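Local coordinates for protein RNA-dependent RNA polymerase (Taggert virus, PDB 6DX3) that is a viral OTU cysteine protease domain of a nairovirus RNA-dependent RNA polymerase that probably removes ubiquitin from proteins, at residues A[16-26]-A[125-135]. Residues are numbered along the deposited sequence; the frame is centred on the assembly and turned at random.
Sequences YYYSPVDLEVE and KHCDYVVRYGE
Arg132 carries its CG opposite the backbone N (chi1 -175°), whereas in Tyr17 the ring stands beside its own N (chi1 -66°); from these paired strand positions the two side chains run alongside each other, and the guanidinium comes over the tyrosine face. CZ of Arg132 lies 4.0 Å from the centroid of the Tyr17 ring, a cation-pi contact in which the guanidinium is tilted 61° to the ring, with NH2 above its centre. Arginine suits the place because its several N-H groups meet a ring, Gly134 O (through NE) and, by a long salt bridge from NH2, Glu135; Trp9 adds a second cation-pi contact. Tyrosine offers both a face to the cation and a hydroxyl to Glu135, which takes it on the syn lone pair of OE2 (Tyr17 OH to Glu135 OE2 2.8 Å). Next along, Tyr16 CB sits over the Tyr133 ring in a CH-pi contact, while the Tyr133 hydroxyl is bonded to Glu78.

Backbone pairs Tyr17–Arg132 and Ser19–Val130 bond in both directions. The register then slips by one residue, and Leu23–Cys127 resumes the ladder. At this bulge Asp22 turns its carboxylate to His126, whose two ring nitrogens suit it to bond two aspartates: NE2 donates to Asp22 OD1 at 3.1 Å, from above the carboxylate plane, and ND1 is held by Asp122. Val25 N closes the far end on Lys125 O, which a water also links to Glu26 N. Together, strands 17-24 and 126-133 form neighbouring antiparallel strands with a beta bulge in the mixed sheet of this viral OTU fold.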
loop_
_atom_site.group_PDB
_atom_site.type_symbol
_atom_site.label_atom_id
_atom_site.label_comp_id
_atom_site.label_asym_id
_atom_site.label_seq_id
_atom_site.Cartn_x
_atom_site.Cartn_y
_atom_site.Cartn_z
ATOM N N TYR A 16 1.461 3.739 12.445
ATOM C CA TYR A 16 2.406 3.371 11.399
ATOM C C TYR A 16 3.591 4.323 11.459
ATOM O O TYR A 16 3.612 5.272 12.246
ATOM C CB TYR A 16 1.741 3.383 10.017
ATOM C CG TYR A 16 1.048 4.683 9.673
ATOM C CD1 TYR A 16 1.710 5.681 8.970
ATOM C CD2 TYR A 16 -0.272 4.908 10.047
ATOM C CE1 TYR A 16 1.077 6.868 8.651
ATOM C CE2 TYR A 16 -0.911 6.091 9.734
ATOM C CZ TYR A 16 -0.233 7.067 9.039
ATOM O OH TYR A 16 -0.872 8.245 8.728
ATOM N N TYR A 17 4.583 4.063 10.615
ATOM C CA TYR A 17 5.803 4.855 10.575
ATOM C C TYR A 17 5.747 5.868 9.441
ATOM O O TYR A 17 5.123 5.633 8.403
ATOM C CB TYR A 17 7.028 3.954 10.406
ATOM C CG TYR A 17 7.283 3.055 11.589
ATOM C CD1 TYR A 17 6.707 1.793 11.662
ATOM C CD2 TYR A 17 8.094 3.467 12.636
ATOM C CE1 TYR A 17 6.937 0.967 12.743
ATOM C CE2 TYR A 17 8.329 2.648 13.723
ATOM C CZ TYR A 17 7.750 1.399 13.771
ATOM O OH TYR A 17 7.984 0.585 14.852
ATOM N N TYR A 18 6.418 7.001 9.651
ATOM C CA TYR A 18 6.500 8.080 8.677
ATOM C C TYR A 18 7.939 8.566 8.603
ATOM O O TYR A 18 8.614 8.678 9.628
ATOM C CB TYR A 18 5.575 9.248 9.056
ATOM C CG TYR A 18 5.763 10.510 8.231
ATOM C CD1 TYR A 18 4.966 10.760 7.123
ATOM C CD2 TYR A 18 6.717 11.462 8.575
ATOM C CE1 TYR A 18 5.122 11.912 6.373
ATOM C CE2 TYR A 18 6.884 12.617 7.828
ATOM C CZ TYR A 18 6.081 12.836 6.729
ATOM O OH TYR A 18 6.235 13.985 5.982
ATOM N N SER A 19 8.396 8.874 7.388
ATOM C CA SER A 19 9.745 9.371 7.206
ATOM C C SER A 19 9.825 10.267 5.979
ATOM O O SER A 19 9.342 9.872 4.907
ATOM C CB SER A 19 10.740 8.217 7.061
ATOM O OG SER A 19 11.985 8.681 6.572
ATOM N N PRO A 20 10.402 11.460 6.093
ATOM C CA PRO A 20 10.738 12.219 4.887
ATOM C C PRO A 20 11.908 11.573 4.164
ATOM O O PRO A 20 12.800 10.984 4.781
ATOM C CB PRO A 20 11.109 13.604 5.427
ATOM C CG PRO A 20 11.600 13.334 6.816
ATOM C CD PRO A 20 10.766 12.182 7.324
ATOM N N VAL A 21 11.880 11.663 2.834
ATOM C CA VAL A 21 12.946 11.148 1.981
ATOM C C VAL A 21 13.172 12.130 0.838
ATOM O O VAL A 21 12.418 13.084 0.644
ATOM C CB VAL A 21 12.641 9.740 1.417
ATOM C CG1 VAL A 21 12.478 8.720 2.534
ATOM C CG2 VAL A 21 11.407 9.772 0.531
ATOM N N ASP A 22 14.239 11.880 0.078
ATOM C CA ASP A 22 14.571 12.637 -1.135
ATOM C C ASP A 22 15.145 11.616 -2.114
ATOM O O ASP A 22 16.357 11.383 -2.145
ATOM C CB ASP A 22 15.553 13.769 -0.860
ATOM C CG ASP A 22 16.071 14.417 -2.137
ATOM O OD1 ASP A 22 15.360 15.285 -2.689
ATOM O OD2 ASP A 22 17.185 14.060 -2.581
ATOM N N LEU A 23 14.271 11.003 -2.911
ATOM C CA LEU A 23 14.640 9.787 -3.619
ATOM C C LEU A 23 14.187 9.793 -5.072
ATOM O O LEU A 23 13.023 10.060 -5.384
ATOM C CB LEU A 23 14.084 8.546 -2.880
ATOM C CG LEU A 23 14.145 7.196 -3.591
ATOM C CD1 LEU A 23 14.684 6.121 -2.661
ATOM C CD2 LEU A 23 12.753 6.812 -4.063
ATOM N N GLU A 24 15.147 9.523 -5.950
ATOM C CA GLU A 24 14.902 9.134 -7.331
ATOM C C GLU A 24 14.433 7.680 -7.289
ATOM O O GLU A 24 15.226 6.784 -6.987
ATOM C CB GLU A 24 16.189 9.253 -8.149
ATOM C CG GLU A 24 16.799 10.670 -8.352
ATOM C CD GLU A 24 15.820 11.703 -8.865
ATOM O OE1 GLU A 24 15.160 12.365 -8.040
ATOM O OE2 GLU A 24 15.727 11.877 -10.097
ATOM N N VAL A 25 13.154 7.438 -7.590
ATOM C CA VAL A 25 12.615 6.084 -7.432
ATOM C C VAL A 25 13.400 5.083 -8.277
ATOM O O VAL A 25 13.672 3.960 -7.831
ATOM C CB VAL A 25 11.106 6.035 -7.752
ATOM C CG1 VAL A 25 10.325 6.760 -6.700
ATOM C CG2 VAL A 25 10.830 6.588 -9.134
ATOM N N GLU A 26 13.758 5.454 -9.509
ATOM C CA GLU A 26 14.357 4.482 -10.422
ATOM C C GLU A 26 15.813 4.173 -10.096
ATOM O O GLU A 26 16.364 3.222 -10.660
ATOM C CB GLU A 26 14.228 4.963 -11.868
ATOM C CG GLU A 26 12.786 5.157 -12.321
ATOM C CD GLU A 26 12.648 5.121 -13.828
ATOM O OE1 GLU A 26 13.307 5.940 -14.505
ATOM O OE2 GLU A 26 11.879 4.276 -14.331
ATOM N N LYS A 125 8.566 10.922 -10.814
ATOM C CA LYS A 125 9.424 9.808 -10.409
ATOM C C LYS A 125 10.383 10.204 -9.287
ATOM O O LYS A 125 11.483 9.654 -9.161
ATOM C CB LYS A 125 10.179 9.238 -11.614
ATOM C CG LYS A 125 9.243 8.601 -12.640
ATOM C CD LYS A 125 9.642 8.892 -14.077
ATOM C CE LYS A 125 10.656 7.881 -14.599
ATOM N NZ LYS A 125 11.980 8.011 -13.924
ATOM N N HIS A 126 9.968 11.165 -8.462
ATOM C CA HIS A 126 10.692 11.563 -7.262
ATOM C C HIS A 126 9.732 11.540 -6.085
ATOM O O HIS A 126 8.564 11.915 -6.226
ATOM C CB HIS A 126 11.310 12.960 -7.409
ATOM C CG HIS A 126 11.899 13.495 -6.139
ATOM N ND1 HIS A 126 11.137 14.102 -5.163
ATOM C CD2 HIS A 126 13.175 13.508 -5.683
ATOM C CE1 HIS A 126 11.918 14.469 -4.162
ATOM N NE2 HIS A 126 13.158 14.120 -4.453
ATOM N N CYS A 127 10.224 11.107 -4.926
ATOM C CA CYS A 127 9.408 10.964 -3.728
ATOM C C CYS A 127 9.978 11.814 -2.600
ATOM O O CYS A 127 11.199 11.935 -2.460
ATOM C CB CYS A 127 9.317 9.497 -3.291
ATOM S SG CYS A 127 8.383 8.453 -4.433
ATOM N N ASP A 128 9.086 12.402 -1.795
ATOM C CA ASP A 128 9.491 13.279 -0.702
ATOM C C ASP A 128 9.119 12.765 0.681
ATOM O O ASP A 128 9.595 13.327 1.675
ATOM C CB ASP A 128 8.902 14.690 -0.891
ATOM C CG ASP A 128 7.383 14.703 -0.861
ATOM O OD1 ASP A 128 6.764 13.706 -1.286
ATOM O OD2 ASP A 128 6.805 15.716 -0.412
ATOM N N TYR A 129 8.284 11.733 0.785
ATOM C CA TYR A 129 8.048 11.089 2.071
ATOM C C TYR A 129 7.549 9.672 1.828
ATOM O O TYR A 129 7.102 9.328 0.730
ATOM C CB TYR A 129 7.070 11.887 2.949
ATOM C CG TYR A 129 5.593 11.733 2.632
ATOM C CD1 TYR A 129 4.863 10.653 3.119
ATOM C CD2 TYR A 129 4.919 12.694 1.888
ATOM C CE1 TYR A 129 3.517 10.514 2.845
ATOM C CE2 TYR A 129 3.566 12.568 1.614
ATOM C CZ TYR A 129 2.872 11.473 2.094
ATOM O OH TYR A 129 1.530 11.334 1.826
ATOM N N VAL A 130 7.636 8.855 2.874
ATOM C CA VAL A 130 7.243 7.452 2.817
ATOM C C VAL A 130 6.601 7.079 4.147
ATOM O O VAL A 130 7.003 7.578 5.204
ATOM C CB VAL A 130 8.455 6.544 2.498
ATOM C CG1 VAL A 130 9.528 6.673 3.575
ATOM C CG2 VAL A 130 8.025 5.092 2.329
ATOM N N VAL A 131 5.579 6.226 4.094
ATOM C CA VAL A 131 4.974 5.669 5.296
ATOM C C VAL A 131 5.122 4.156 5.249
ATOM O O VAL A 131 5.112 3.542 4.175
ATOM C CB VAL A 131 3.491 6.074 5.466
ATOM C CG1 VAL A 131 3.351 7.593 5.478
ATOM C CG2 VAL A 131 2.634 5.460 4.378
ATOM N N ARG A 132 5.275 3.553 6.425
ATOM C CA ARG A 132 5.516 2.121 6.538
ATOM C C ARG A 132 4.495 1.514 7.484
ATOM O O ARG A 132 4.396 1.924 8.645
ATOM C CB ARG A 132 6.936 1.829 7.033
ATOM C CG ARG A 132 7.271 0.341 7.062
ATOM C CD ARG A 132 8.654 0.089 7.629
ATOM N NE ARG A 132 8.679 0.237 9.079
ATOM C CZ ARG A 132 9.769 0.525 9.780
ATOM N NH1 ARG A 132 10.930 0.694 9.161
ATOM N NH2 ARG A 132 9.700 0.643 11.097
ATOM N N TYR A 133 3.739 0.542 6.982
ATOM C CA TYR A 133 2.862 -0.290 7.800
ATOM C C TYR A 133 3.601 -1.603 8.035
ATOM O O TYR A 133 3.611 -2.481 7.173
ATOM C CB TYR A 133 1.518 -0.508 7.112
ATOM C CG TYR A 133 0.700 0.756 6.975
ATOM C CD1 TYR A 133 -0.159 1.162 7.986
ATOM C CD2 TYR A 133 0.789 1.544 5.835
ATOM C CE1 TYR A 133 -0.908 2.315 7.867
ATOM C CE2 TYR A 133 0.047 2.702 5.708
ATOM C CZ TYR A 133 -0.802 3.082 6.725
ATOM O OH TYR A 133 -1.550 4.234 6.606
ATOM N N GLY A 134 4.234 -1.727 9.193
ATOM C CA GLY A 134 5.045 -2.880 9.524
ATOM C C GLY A 134 6.453 -2.476 9.920
ATOM O O GLY A 134 6.802 -1.298 9.980
ATOM N N GLU A 135 7.270 -3.497 10.182
ATOM C CA GLU A 135 8.628 -3.301 10.670
ATOM C C GLU A 135 9.710 -3.820 9.735
ATOM O O GLU A 135 10.885 -3.497 9.945
ATOM C CB GLU A 135 8.811 -3.978 12.038
ATOM C CG GLU A 135 7.698 -3.707 13.030
ATOM C CD GLU A 135 7.789 -2.324 13.632
ATOM O OE1 GLU A 135 8.864 -1.699 13.519
ATOM O OE2 GLU A 135 6.789 -1.861 14.221
HETATM O O HOH W 1 13.097 8.280 -10.869
#